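Side-chain contacts in designed helical repeat protein (Synthetic construct, PDB 5CWD), which is a de novo designed scaffold of tandem helical repeats, probably made to explore repeat architectures rather than to bind or catalyse: residues A[78-82]-A[83-87]; A[125-129]-A[130-134]; A[148-151]-A[152-155]. All coordinates share one frame; numbering follows the deposited sequence.

Contact 1 (A[78-82]-A[83-87]); sequences EVAKQ and AGMPT
The flat groups meeting between Ala80 and Met85 are backbone peptides. The Ala80 carbonyl receives Met85 N at 3.0 Å from its O, with the donor tilted 20° from the carbonyl plane; one residue earlier, Val79 O accepts from Ala83 N at 2.7 Å. Ala83 N also makes a weak bond to Ala80 O (3.2 Å), so that this one oxygen takes Met85 N and, weakly, Ala83 N. Gly84 carries the positive phi that turns the chain off the helix. That glycine, the six-to-one bond from Met85 N to Ala80 O and the apolar touch between the same two residues are hallmarks of a Schellman motif.

Across the same turn the methionine closes the apolar half of the motif. Its CG stands opposite the backbone N (chi1 174°), and the chain runs straight until the bend at chi3, which swings CE to 3.9 Å from Ala80 CB.

This cap ends helix 66-83 where several helices converge. Val79 packs on Leu35 of helix 24-40 and on Phe52 of helix 45-63, while Ala83 and Met85 both touch Ala49 of the latter. Ala90 of helix 87-105 meets Ala80 and Met85 together, so the methionine lies among all three helices 45-63, 66-83 and 87-105.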
loop_
_atom_site.group_PDB
_atom_site.type_symbol
_atom_site.label_atom_id
_atom_site.label_comp_id
_atom_site.label_asym_id
_atom_site.label_seq_id
_atom_site.Cartn_x
_atom_site.Cartn_y
_atom_site.Cartn_z
ATOM N N GLU A 78 3.993 8.451 -6.913
ATOM C CA GLU A 78 4.866 8.858 -8.009
ATOM C C GLU A 78 4.526 8.084 -9.273
ATOM O O GLU A 78 4.257 8.678 -10.318
ATOM C CB GLU A 78 6.339 8.648 -7.653
ATOM C CG GLU A 78 7.147 9.933 -7.608
ATOM C CD GLU A 78 7.227 10.617 -8.959
ATOM O OE1 GLU A 78 7.173 9.913 -9.991
ATOM O OE2 GLU A 78 7.343 11.860 -8.989
ATOM N N VAL A 79 4.545 6.758 -9.177
ATOM C CA VAL A 79 4.205 5.926 -10.323
ATOM C C VAL A 79 2.757 6.182 -10.728
ATOM O O VAL A 79 2.426 6.137 -11.912
ATOM C CB VAL A 79 4.416 4.423 -10.032
ATOM C CG1 VAL A 79 3.511 3.951 -8.911
ATOM C CG2 VAL A 79 4.188 3.596 -11.289
ATOM N N ALA A 80 1.898 6.450 -9.749
ATOM C CA ALA A 80 0.523 6.835 -10.047
ATOM C C ALA A 80 0.491 8.097 -10.910
ATOM O O ALA A 80 -0.175 8.131 -11.944
ATOM C CB ALA A 80 -0.261 7.050 -8.768
ATOM N N LYS A 81 1.211 9.130 -10.482
ATOM C CA LYS A 81 1.304 10.364 -11.260
ATOM C C LYS A 81 1.972 10.097 -12.600
ATOM O O LYS A 81 1.671 10.752 -13.596
ATOM C CB LYS A 81 2.084 11.437 -10.497
ATOM C CG LYS A 81 1.286 12.702 -10.223
ATOM C CD LYS A 81 2.135 13.769 -9.545
ATOM C CE LYS A 81 1.346 15.053 -9.328
ATOM N NZ LYS A 81 2.096 16.043 -8.506
ATOM N N GLN A 82 2.885 9.132 -12.613
ATOM C CA GLN A 82 3.615 8.772 -13.821
ATOM C C GLN A 82 2.717 8.017 -14.802
ATOM O O GLN A 82 2.846 8.163 -16.020
ATOM C CB GLN A 82 4.837 7.918 -13.461
ATOM C CG GLN A 82 5.909 7.849 -14.543
ATOM C CD GLN A 82 6.968 8.925 -14.398
ATOM O OE1 GLN A 82 7.262 9.654 -15.348
ATOM N NE2 GLN A 82 7.560 9.022 -13.210
ATOM N N ALA A 83 1.804 7.216 -14.259
ATOM C CA ALA A 83 0.964 6.331 -15.062
ATOM C C ALA A 83 -0.382 6.954 -15.420
ATOM O O ALA A 83 -1.210 6.320 -16.073
ATOM C CB ALA A 83 0.744 5.024 -14.319
ATOM N N GLY A 84 -0.604 8.192 -14.992
ATOM C CA GLY A 84 -1.867 8.860 -15.240
ATOM C C GLY A 84 -3.027 8.181 -14.533
ATOM O O GLY A 84 -4.173 8.285 -14.973
ATOM N N MET A 85 -2.731 7.479 -13.441
ATOM C CA MET A 85 -3.765 6.862 -12.614
ATOM C C MET A 85 -4.226 7.853 -11.550
ATOM O O MET A 85 -3.428 8.656 -11.072
ATOM C CB MET A 85 -3.248 5.581 -11.955
ATOM C CG MET A 85 -4.224 4.966 -10.956
ATOM S SD MET A 85 -3.721 3.359 -10.303
ATOM C CE MET A 85 -2.129 3.739 -9.578
ATOM N N PRO A 86 -5.517 7.813 -11.182
ATOM C CA PRO A 86 -5.975 8.690 -10.098
ATOM C C PRO A 86 -5.308 8.373 -8.761
ATOM O O PRO A 86 -5.026 7.212 -8.466
ATOM C CB PRO A 86 -7.479 8.413 -10.033
ATOM C CG PRO A 86 -7.831 7.911 -11.382
ATOM C CD PRO A 86 -6.643 7.129 -11.841
ATOM N N THR A 87 -5.072 9.405 -7.959
ATOM C CA THR A 87 -4.350 9.255 -6.702
ATOM C C THR A 87 -5.201 8.583 -5.629
ATOM O O THR A 87 -4.687 7.835 -4.800
ATOM C CB THR A 87 -3.878 10.614 -6.187
ATOM O OG1 THR A 87 -4.978 11.532 -6.189
ATOM C CG2 THR A 87 -2.777 11.155 -7.079
#

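Contact 2 (A[125-129]-A[130-134]); sequences AGMPT and KEAAR
Pro128 and Met127 lead into the first turn of helix 129-147 and meet it through backbone hydrogen bonds, apolar touches and one carboxylate. The backbone bonds start the helix: Ala132 N donates a hydrogen bond to Pro128 O at 3.1 Å, and Ala133 N donates one to Thr129 O at 2.8 Å. Pro128 holds the N-cap position, and its carbonyl is thus the first one used by the helix.

Among the apolar touches, Met127 CE approaches Ala132 CB to 3.8 Å. That methyl is brought there by a bend at chi3 (55°) at the end of an otherwise extended chain. Ala132 also leans on Cys118, a partner in the disulfide with Cys95, and on Ala122, which Met127 touches as well.

The polar group is Glu131. Its CG lies opposite the carbonyl carbon, beside the backbone N, and the extended chain crosses Pro128 and Met127 at a slant, so that Glu131 OE1 sits 3.4 Å from Pro128 CD and 3.9 Å from Met127 CG. Glu131 CD is 3.8 Å from both Pro128 CG and Pro128 CD. Glu131 OE1 forms a salt bridge with Lys88 of helix 87-105.

A carboxylate this near the N-terminus would probably be favoured by the helix dipole, and Lys88 separately compensates its charge; Pro128 and Met127 carbons lie against OE1 and probably screen that side from water.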
loop_
_atom_site.group_PDB
_atom_site.type_symbol
_atom_site.label_atom_id
_atom_site.label_comp_id
_atom_site.label_asym_id
_atom_site.label_seq_id
_atom_site.Cartn_x
_atom_site.Cartn_y
_atom_site.Cartn_z
ATOM N N ALA A 125 -2.107 11.929 -0.900
ATOM C CA ALA A 125 -2.905 11.681 -2.099
ATOM C C ALA A 125 -4.073 12.652 -2.242
ATOM O O ALA A 125 -4.441 13.028 -3.353
ATOM C CB ALA A 125 -3.421 10.251 -2.093
ATOM N N GLY A 126 -4.658 13.044 -1.116
ATOM C CA GLY A 126 -5.825 13.907 -1.115
ATOM C C GLY A 126 -7.096 13.139 -0.809
ATOM O O GLY A 126 -8.199 13.636 -1.036
ATOM N N MET A 127 -6.940 11.920 -0.301
ATOM C CA MET A 127 -8.069 11.130 0.176
ATOM C C MET A 127 -8.266 11.394 1.670
ATOM O O MET A 127 -7.289 11.425 2.419
ATOM C CB MET A 127 -7.834 9.640 -0.081
ATOM C CG MET A 127 -8.887 8.728 0.537
ATOM S SD MET A 127 -8.759 7.014 -0.004
ATOM C CE MET A 127 -7.066 6.656 0.427
ATOM N N PRO A 128 -9.523 11.597 2.112
ATOM C CA PRO A 128 -9.756 11.872 3.537
ATOM C C PRO A 128 -9.254 10.760 4.451
ATOM O O PRO A 128 -9.311 9.588 4.078
ATOM C CB PRO A 128 -11.281 11.991 3.633
ATOM C CG PRO A 128 -11.729 12.332 2.268
ATOM C CD PRO A 128 -10.772 11.653 1.334
ATOM N N THR A 129 -8.778 11.131 5.635
ATOM C CA THR A 129 -8.277 10.158 6.598
ATOM C C THR A 129 -9.363 9.140 6.939
ATOM O O THR A 129 -9.082 7.958 7.152
ATOM C CB THR A 129 -7.792 10.842 7.885
ATOM O OG1 THR A 129 -8.868 11.584 8.472
ATOM C CG2 THR A 129 -6.639 11.786 7.586
ATOM N N LYS A 130 -10.608 9.607 6.969
ATOM C CA LYS A 130 -11.745 8.752 7.283
ATOM C C LYS A 130 -11.887 7.618 6.274
ATOM O O LYS A 130 -11.879 6.445 6.645
ATOM C CB LYS A 130 -13.030 9.579 7.331
ATOM C CG LYS A 130 -14.316 8.760 7.377
ATOM C CD LYS A 130 -14.328 7.766 8.526
ATOM C CE LYS A 130 -15.616 6.953 8.536
ATOM N NZ LYS A 130 -15.635 5.932 9.621
ATOM N N GLU A 131 -12.023 7.975 5.001
ATOM C CA GLU A 131 -12.189 6.986 3.942
ATOM C C GLU A 131 -11.020 6.009 3.899
ATOM O O GLU A 131 -11.210 4.807 3.716
ATOM C CB GLU A 131 -12.336 7.679 2.590
ATOM C CG GLU A 131 -13.549 8.582 2.495
ATOM C CD GLU A 131 -13.686 9.223 1.129
ATOM O OE1 GLU A 131 -12.753 9.080 0.312
ATOM O OE2 GLU A 131 -14.728 9.866 0.871
ATOM N N ALA A 132 -9.812 6.536 4.068
ATOM C CA ALA A 132 -8.609 5.713 4.073
ATOM C C ALA A 132 -8.655 4.710 5.215
ATOM O O ALA A 132 -8.473 3.505 5.015
ATOM C CB ALA A 132 -7.380 6.584 4.190
ATOM N N ALA A 133 -8.903 5.219 6.416
ATOM C CA ALA A 133 -9.008 4.382 7.603
ATOM C C ALA A 133 -10.069 3.302 7.415
ATOM O O ALA A 133 -9.850 2.128 7.726
ATOM C CB ALA A 133 -9.333 5.233 8.810
ATOM N N ARG A 134 -11.218 3.721 6.896
ATOM C CA ARG A 134 -12.346 2.827 6.670
ATOM C C ARG A 134 -11.976 1.741 5.664
ATOM O O ARG A 134 -12.290 0.566 5.860
ATOM C CB ARG A 134 -13.553 3.627 6.182
ATOM C CG ARG A 134 -14.883 2.906 6.284
ATOM C CD ARG A 134 -16.019 3.836 5.900
ATOM N NE ARG A 134 -17.221 3.113 5.494
ATOM C CZ ARG A 134 -18.269 3.677 4.899
ATOM N NH1 ARG A 134 -18.269 4.978 4.635
ATOM N NH2 ARG A 134 -19.320 2.940 4.562
#

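Contact 3 (A[148-151]-A[152-155]); sequences NDEE and VEKI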
loop_
_atom_site.group_PDB
_atom_site.type_symbol
_atom_site.label_atom_id
_atom_site.label_comp_id
_atom_site.label_asym_id
_atom_site.label_seq_id
_atom_site.Cartn_x
_atom_site.Cartn_y
_atom_site.Cartn_z
ATOM N N ASN A 148 -11.995 -17.014 6.825
ATOM C CA ASN A 148 -12.924 -17.796 7.639
ATOM C C ASN A 148 -12.243 -18.310 8.909
ATOM O O ASN A 148 -12.506 -19.425 9.363
ATOM C CB ASN A 148 -13.497 -18.965 6.828
ATOM C CG ASN A 148 -14.744 -19.566 7.459
ATOM O OD1 ASN A 148 -15.412 -18.933 8.277
ATOM N ND2 ASN A 148 -15.063 -20.798 7.076
ATOM N N ASP A 149 -11.366 -17.483 9.474
ATOM C CA ASP A 149 -10.629 -17.829 10.687
ATOM C C ASP A 149 -10.656 -16.666 11.673
ATOM O O ASP A 149 -10.590 -15.504 11.278
ATOM C CB ASP A 149 -9.185 -18.203 10.347
ATOM C CG ASP A 149 -8.365 -18.546 11.572
ATOM O OD1 ASP A 149 -7.887 -17.612 12.248
ATOM O OD2 ASP A 149 -8.190 -19.749 11.856
ATOM N N GLU A 150 -10.743 -16.989 12.959
ATOM C CA GLU A 150 -10.877 -15.976 13.999
ATOM C C GLU A 150 -9.534 -15.364 14.384
ATOM O O GLU A 150 -9.441 -14.160 14.639
ATOM C CB GLU A 150 -11.544 -16.579 15.234
ATOM C CG GLU A 150 -12.921 -17.157 14.956
ATOM C CD GLU A 150 -13.576 -17.736 16.195
ATOM O OE1 GLU A 150 -12.916 -17.774 17.257
ATOM O OE2 GLU A 150 -14.750 -18.154 16.105
ATOM N N GLU A 151 -8.496 -16.195 14.424
ATOM C CA GLU A 151 -7.158 -15.729 14.775
ATOM C C GLU A 151 -6.722 -14.611 13.826
ATOM O O GLU A 151 -5.872 -13.787 14.170
ATOM C CB GLU A 151 -6.158 -16.891 14.741
ATOM C CG GLU A 151 -4.791 -16.584 15.364
ATOM C CD GLU A 151 -4.800 -16.612 16.886
ATOM O OE1 GLU A 151 -5.891 -16.735 17.483
ATOM O OE2 GLU A 151 -3.706 -16.517 17.485
ATOM N N VAL A 152 -7.316 -14.587 12.636
ATOM C CA VAL A 152 -7.090 -13.511 11.679
ATOM C C VAL A 152 -7.981 -12.322 12.020
ATOM O O VAL A 152 -7.567 -11.161 11.920
ATOM C CB VAL A 152 -7.377 -13.964 10.238
ATOM C CG1 VAL A 152 -7.004 -12.870 9.254
ATOM C CG2 VAL A 152 -6.617 -15.243 9.922
ATOM N N GLU A 153 -9.212 -12.623 12.419
ATOM C CA GLU A 153 -10.151 -11.593 12.839
ATOM C C GLU A 153 -9.565 -10.799 14.001
ATOM O O GLU A 153 -9.805 -9.598 14.135
ATOM C CB GLU A 153 -11.490 -12.218 13.235
ATOM C CG GLU A 153 -12.639 -11.224 13.264
ATOM C CD GLU A 153 -13.990 -11.885 13.481
ATOM O OE1 GLU A 153 -14.041 -13.129 13.572
ATOM O OE2 GLU A 153 -15.000 -11.155 13.560
ATOM N N LYS A 154 -8.784 -11.480 14.834
ATOM C CA LYS A 154 -8.083 -10.824 15.935
ATOM C C LYS A 154 -7.157 -9.708 15.452
ATOM O O LYS A 154 -7.359 -8.537 15.783
ATOM C CB LYS A 154 -7.281 -11.848 16.740
ATOM C CG LYS A 154 -8.142 -12.887 17.444
ATOM C CD LYS A 154 -7.425 -13.515 18.628
ATOM C CE LYS A 154 -8.380 -14.358 19.459
ATOM N NZ LYS A 154 -7.808 -14.711 20.786
ATOM N N ILE A 155 -6.138 -10.071 14.676
ATOM C CA ILE A 155 -5.186 -9.088 14.165
ATOM C C ILE A 155 -5.904 -8.055 13.300
ATOM O O ILE A 155 -5.501 -6.893 13.248
ATOM C CB ILE A 155 -4.046 -9.759 13.353
ATOM C CG1 ILE A 155 -2.988 -8.727 12.939
ATOM C CG2 ILE A 155 -4.588 -10.493 12.135
ATOM C CD1 ILE A 155 -2.106 -8.262 14.083
#
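Asp149 and Val152 set their side chains at about a right angle to each other at the start of helix 150-167. Asp149 CG is anti to the backbone N (chi1 179°), which brings OD1 to Val152 N; OD1 accepts a hydrogen bond from that N at 3.1 Å, being met nearly along its own C-O axis. In the valine CG1 is the branch opposite the backbone N (chi1 -174°), leaving Val152 CG2 beside that N, 3.6 Å from Asp149 OD1 and 3.9 Å from Asp149 CB; the cap therefore has an apolar flank as well as its bond.

Glu151 and Lys154 form the second crossing, an oblique one. The glutamate bends at chi2 (78°), and its OE1 comes against the lysine stem at 3.7 Å from Lys154 CD. The ammonium remains 4.3 Å from that OE1, Lys154 NZ being too far for a salt bridge, so any attraction is probably loose. Lys154 CG meanwhile rests 3.3 Å from Glu150 O.

The backbone winds on beneath them: Lys154 N bonds to Glu150 O at 2.8 Å, and Glu153 N reaches Asp149 O only weakly. Glu153 also has a long, weak ion pair with Lys157, a turn further along.

With a capping bond from the aspartate side chain to the NH three residues on, this is an N-cap, here following the short loop out of helix 129-147.

Contacts 1 and 2 are partly buried and sit at two loops of the same sequence, AGMPT; their centres are about 17 Å apart. They treat opposite ends of that connection: contact 1 finishes helix 66-83, contact 2 begins helix 129-147, and in each a methionine packs on an alanine. They also touch, through a probable hydrogen bond from Thr87 OG1 to Ala125 O. Contact 3 differs in being a surface contact on the opposite side of the chain's centre from contact 1. Contact 2 starts helix 129-147 and contact 3 the next helix, 150-167; they do not touch. Its N-cap is an aspartate where contact 2 has proline, and charged chains replace the buried methionine.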